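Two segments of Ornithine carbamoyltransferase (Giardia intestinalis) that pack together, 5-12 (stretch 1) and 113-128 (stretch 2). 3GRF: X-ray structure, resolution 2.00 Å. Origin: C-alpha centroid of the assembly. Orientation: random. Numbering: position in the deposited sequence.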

# COMPACT_ATOMS: atom_id res chain seq x y z
N LYS A 5 -7.55 0.01 27.31
CA LYS A 5 -7.65 0.14 28.75
C LYS A 5 -6.26 -0.00 29.39
O LYS A 5 -5.71 -1.08 29.56
CB LYS A 5 -8.67 -0.85 29.32
CG LYS A 5 -8.06 -2.08 30.00
CD LYS A 5 -9.16 -3.00 30.50
CE LYS A 5 -9.25 -4.26 29.66
NZ LYS A 5 -10.65 -4.53 29.23
N GLN A 6 -5.77 1.16 29.72
CA GLN A 6 -4.46 1.25 30.25
C GLN A 6 -3.49 1.43 29.08
O GLN A 6 -2.32 1.75 29.30
CB GLN A 6 -4.12 0.04 31.11
CG GLN A 6 -4.47 0.22 32.57
CD GLN A 6 -3.43 1.05 33.28
OE1 GLN A 6 -3.34 2.25 33.09
NE2 GLN A 6 -2.55 0.58 34.16
N THR A 7 -3.97 1.19 27.83
CA THR A 7 -3.23 1.64 26.67
C THR A 7 -3.49 3.13 26.44
O THR A 7 -4.64 3.58 26.44
CB THR A 7 -3.62 0.80 25.45
OG1 THR A 7 -3.35 -0.58 25.75
CG2 THR A 7 -2.82 1.20 24.23
N ARG A 8 -2.42 3.91 26.25
CA ARG A 8 -2.58 5.33 25.92
C ARG A 8 -2.92 5.54 24.46
O ARG A 8 -2.23 5.02 23.58
CB ARG A 8 -1.33 6.15 26.29
CG ARG A 8 -1.26 6.55 27.73
CD ARG A 8 -1.38 8.06 27.89
NE ARG A 8 -0.07 8.63 28.16
CZ ARG A 8 0.30 9.89 27.98
NH1 ARG A 8 -0.53 10.82 27.52
NH2 ARG A 8 1.53 10.21 28.28
N HIS A 9 -3.95 6.35 24.24
CA HIS A 9 -4.47 6.74 22.94
C HIS A 9 -4.17 8.23 22.71
O HIS A 9 -3.53 8.87 23.55
CB HIS A 9 -5.98 6.51 22.89
CG HIS A 9 -6.30 4.99 22.89
ND1 HIS A 9 -5.95 4.18 21.83
CD2 HIS A 9 -6.90 4.18 23.80
CE1 HIS A 9 -6.33 2.94 22.08
NE2 HIS A 9 -6.91 2.92 23.27
N LEU A 10 -4.65 8.78 21.61
CA LEU A 10 -4.49 10.19 21.28
C LEU A 10 -5.71 10.50 20.45
O LEU A 10 -5.67 10.48 19.22
CB LEU A 10 -3.19 10.46 20.46
CG LEU A 10 -2.76 11.90 20.15
CD1 LEU A 10 -2.26 12.61 21.40
CD2 LEU A 10 -1.69 11.93 19.07
N LEU A 11 -6.81 10.79 21.12
CA LEU A 11 -8.06 11.09 20.47
C LEU A 11 -8.24 12.61 20.30
O LEU A 11 -8.97 13.06 19.42
CB LEU A 11 -9.23 10.47 21.25
CG LEU A 11 -9.36 8.95 21.50
CD1 LEU A 11 -10.79 8.52 21.27
CD2 LEU A 11 -8.44 8.04 20.67
N THR A 12 -7.55 13.36 21.16
CA THR A 12 -7.48 14.81 21.09
C THR A 12 -6.11 15.17 21.61
O THR A 12 -5.40 14.30 22.13
CB THR A 12 -8.66 15.54 21.88
OG1 THR A 12 -8.50 15.42 23.29
CG2 THR A 12 -9.99 14.95 21.53
N MET A 113 -17.25 6.07 16.61
CA MET A 113 -16.49 5.00 15.96
C MET A 113 -15.02 4.98 16.37
O MET A 113 -14.43 3.92 16.56
CB MET A 113 -16.59 5.17 14.46
CG MET A 113 -17.90 5.84 14.03
SD MET A 113 -17.94 6.38 12.31
CE MET A 113 -17.87 4.81 11.44
N MET A 114 -14.44 6.17 16.51
CA MET A 114 -13.06 6.32 16.94
C MET A 114 -12.85 5.87 18.38
O MET A 114 -11.85 5.19 18.69
CB MET A 114 -12.62 7.78 16.76
CG MET A 114 -11.14 8.02 17.03
SD MET A 114 -10.14 7.26 15.75
CE MET A 114 -8.97 6.31 16.71
N ARG A 115 -13.77 6.29 19.25
CA ARG A 115 -13.79 5.91 20.66
C ARG A 115 -14.09 4.45 20.90
O ARG A 115 -13.52 3.84 21.80
CB ARG A 115 -14.87 6.69 21.41
CG ARG A 115 -14.36 7.95 22.08
CD ARG A 115 -15.47 8.98 22.06
NE ARG A 115 -15.03 10.32 22.46
CZ ARG A 115 -15.85 11.35 22.64
NH1 ARG A 115 -17.16 11.21 22.45
NH2 ARG A 115 -15.37 12.54 23.01
N GLU A 116 -15.03 3.91 20.11
CA GLU A 116 -15.38 2.50 20.11
C GLU A 116 -14.15 1.65 19.77
O GLU A 116 -13.76 0.75 20.54
CB GLU A 116 -16.58 2.33 19.14
CG GLU A 116 -17.04 0.93 18.64
CD GLU A 116 -17.33 -0.09 19.72
OE1 GLU A 116 -18.25 -0.90 19.53
OE2 GLU A 116 -16.61 -0.12 20.74
N MET A 117 -13.48 1.98 18.66
CA MET A 117 -12.28 1.26 18.24
C MET A 117 -11.20 1.31 19.29
O MET A 117 -10.69 0.27 19.73
CB MET A 117 -11.73 1.84 16.94
CG MET A 117 -10.55 1.06 16.40
SD MET A 117 -9.68 1.96 15.09
CE MET A 117 -10.82 1.62 13.75
N ALA A 118 -10.84 2.52 19.70
CA ALA A 118 -9.89 2.71 20.78
C ALA A 118 -10.29 1.93 22.06
O ALA A 118 -9.44 1.35 22.72
CB ALA A 118 -9.71 4.22 21.08
N GLN A 119 -11.58 1.92 22.41
CA GLN A 119 -12.05 1.24 23.63
C GLN A 119 -11.45 -0.16 23.73
O GLN A 119 -10.87 -0.54 24.77
CB GLN A 119 -13.58 1.13 23.61
CG GLN A 119 -14.31 1.20 24.95
CD GLN A 119 -15.67 1.89 24.79
OE1 GLN A 119 -15.76 3.13 24.79
NE2 GLN A 119 -16.72 1.08 24.63
N HIS A 120 -11.55 -0.92 22.63
CA HIS A 120 -11.19 -2.35 22.66
C HIS A 120 -9.78 -2.64 22.19
O HIS A 120 -9.31 -3.75 22.30
CB HIS A 120 -12.14 -3.16 21.79
CG HIS A 120 -13.57 -2.93 22.11
ND1 HIS A 120 -14.21 -3.53 23.17
CD2 HIS A 120 -14.50 -2.15 21.50
CE1 HIS A 120 -15.47 -3.13 23.20
NE2 HIS A 120 -15.67 -2.30 22.19
N ALA A 121 -9.14 -1.62 21.63
CA ALA A 121 -7.79 -1.73 21.11
C ALA A 121 -6.80 -1.78 22.26
O ALA A 121 -6.97 -1.14 23.29
CB ALA A 121 -7.49 -0.59 20.17
N SER A 122 -5.78 -2.60 22.08
CA SER A 122 -4.72 -2.79 23.05
C SER A 122 -3.33 -2.35 22.50
O SER A 122 -2.31 -2.63 23.11
CB SER A 122 -4.68 -4.27 23.43
OG SER A 122 -3.72 -4.50 24.46
N VAL A 123 -3.31 -1.66 21.36
CA VAL A 123 -2.13 -0.92 20.87
C VAL A 123 -2.56 0.55 20.84
O VAL A 123 -3.74 0.83 20.82
CB VAL A 123 -1.67 -1.40 19.44
CG1 VAL A 123 -1.16 -2.83 19.47
CG2 VAL A 123 -2.80 -1.29 18.42
N PRO A 124 -1.62 1.50 20.89
CA PRO A 124 -2.09 2.91 20.77
C PRO A 124 -2.95 3.27 19.52
O PRO A 124 -2.57 2.97 18.40
CB PRO A 124 -0.78 3.72 20.76
CG PRO A 124 0.26 2.84 21.31
CD PRO A 124 -0.17 1.39 21.12
N CYS A 125 -4.08 3.93 19.72
CA CYS A 125 -4.86 4.46 18.57
C CYS A 125 -4.89 6.02 18.56
O CYS A 125 -4.99 6.71 19.59
CB CYS A 125 -6.29 3.89 18.48
SG CYS A 125 -6.46 2.11 18.55
N ILE A 126 -4.75 6.56 17.36
CA ILE A 126 -4.53 7.97 17.15
C ILE A 126 -5.63 8.39 16.20
O ILE A 126 -5.85 7.73 15.22
CB ILE A 126 -3.15 8.25 16.54
CG1 ILE A 126 -2.06 7.90 17.56
CG2 ILE A 126 -3.04 9.72 16.13
CD1 ILE A 126 -0.72 7.54 16.93
N ASN A 127 -6.36 9.44 16.56
CA ASN A 127 -7.39 10.01 15.72
C ASN A 127 -6.69 10.85 14.63
O ASN A 127 -6.01 11.84 14.93
CB ASN A 127 -8.32 10.84 16.62
CG ASN A 127 -9.21 11.78 15.85
OD1 ASN A 127 -9.58 11.51 14.72
ND2 ASN A 127 -9.60 12.87 16.48
N ALA A 128 -6.85 10.43 13.38
CA ALA A 128 -6.22 11.09 12.23
C ALA A 128 -7.19 12.10 11.61
O ALA A 128 -6.94 12.65 10.55
CB ALA A 128 -5.78 10.04 11.19

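An irregular segment can dock on a strand by borrowing a few strand-like hydrogen bonds and completing the pattern with side chains, and this contact is a compact example. Leu10 supplies the backbone part: its N donates to Cys125 O at 2.9 Å, and its O accepts from Asn127 N, also at 2.9 Å and nearly linear at 172°. Together they clasp Ile126 in a single beta bridge. Side chains add a hydrogen bond on each side of the bridge. The N of Cys125, the residue whose carbonyl already accepts from Leu10 N, donates to His9 ND1 at 2.8 Å, so that an imidazole nitrogen stands in for a backbone acceptor; past the bridge, Asn127 ND2 reaches Leu11 O at 3.0 Å.

With ND1 bound to Cys125 N, the other ring nitrogen of His9 lies near the C-terminal end of the helix, NE2 3.0 Å from Ala118 O. The methyl of Ala118 lies over one ring face, its CB 3.7 Å from the centroid and only 5° off the normal. Leu11 starts away from stretch 2, yet its side chain turns back, bringing CD2 to 4.0 Å from Ala118 CB and CD1 to 3.7 Å from Arg115 CG. Farther out, Thr7 OG1 makes a weak hydrogen bond to Ser122 O at 3.5 Å, while its CG2 packs 3.5 Å from Val123 C.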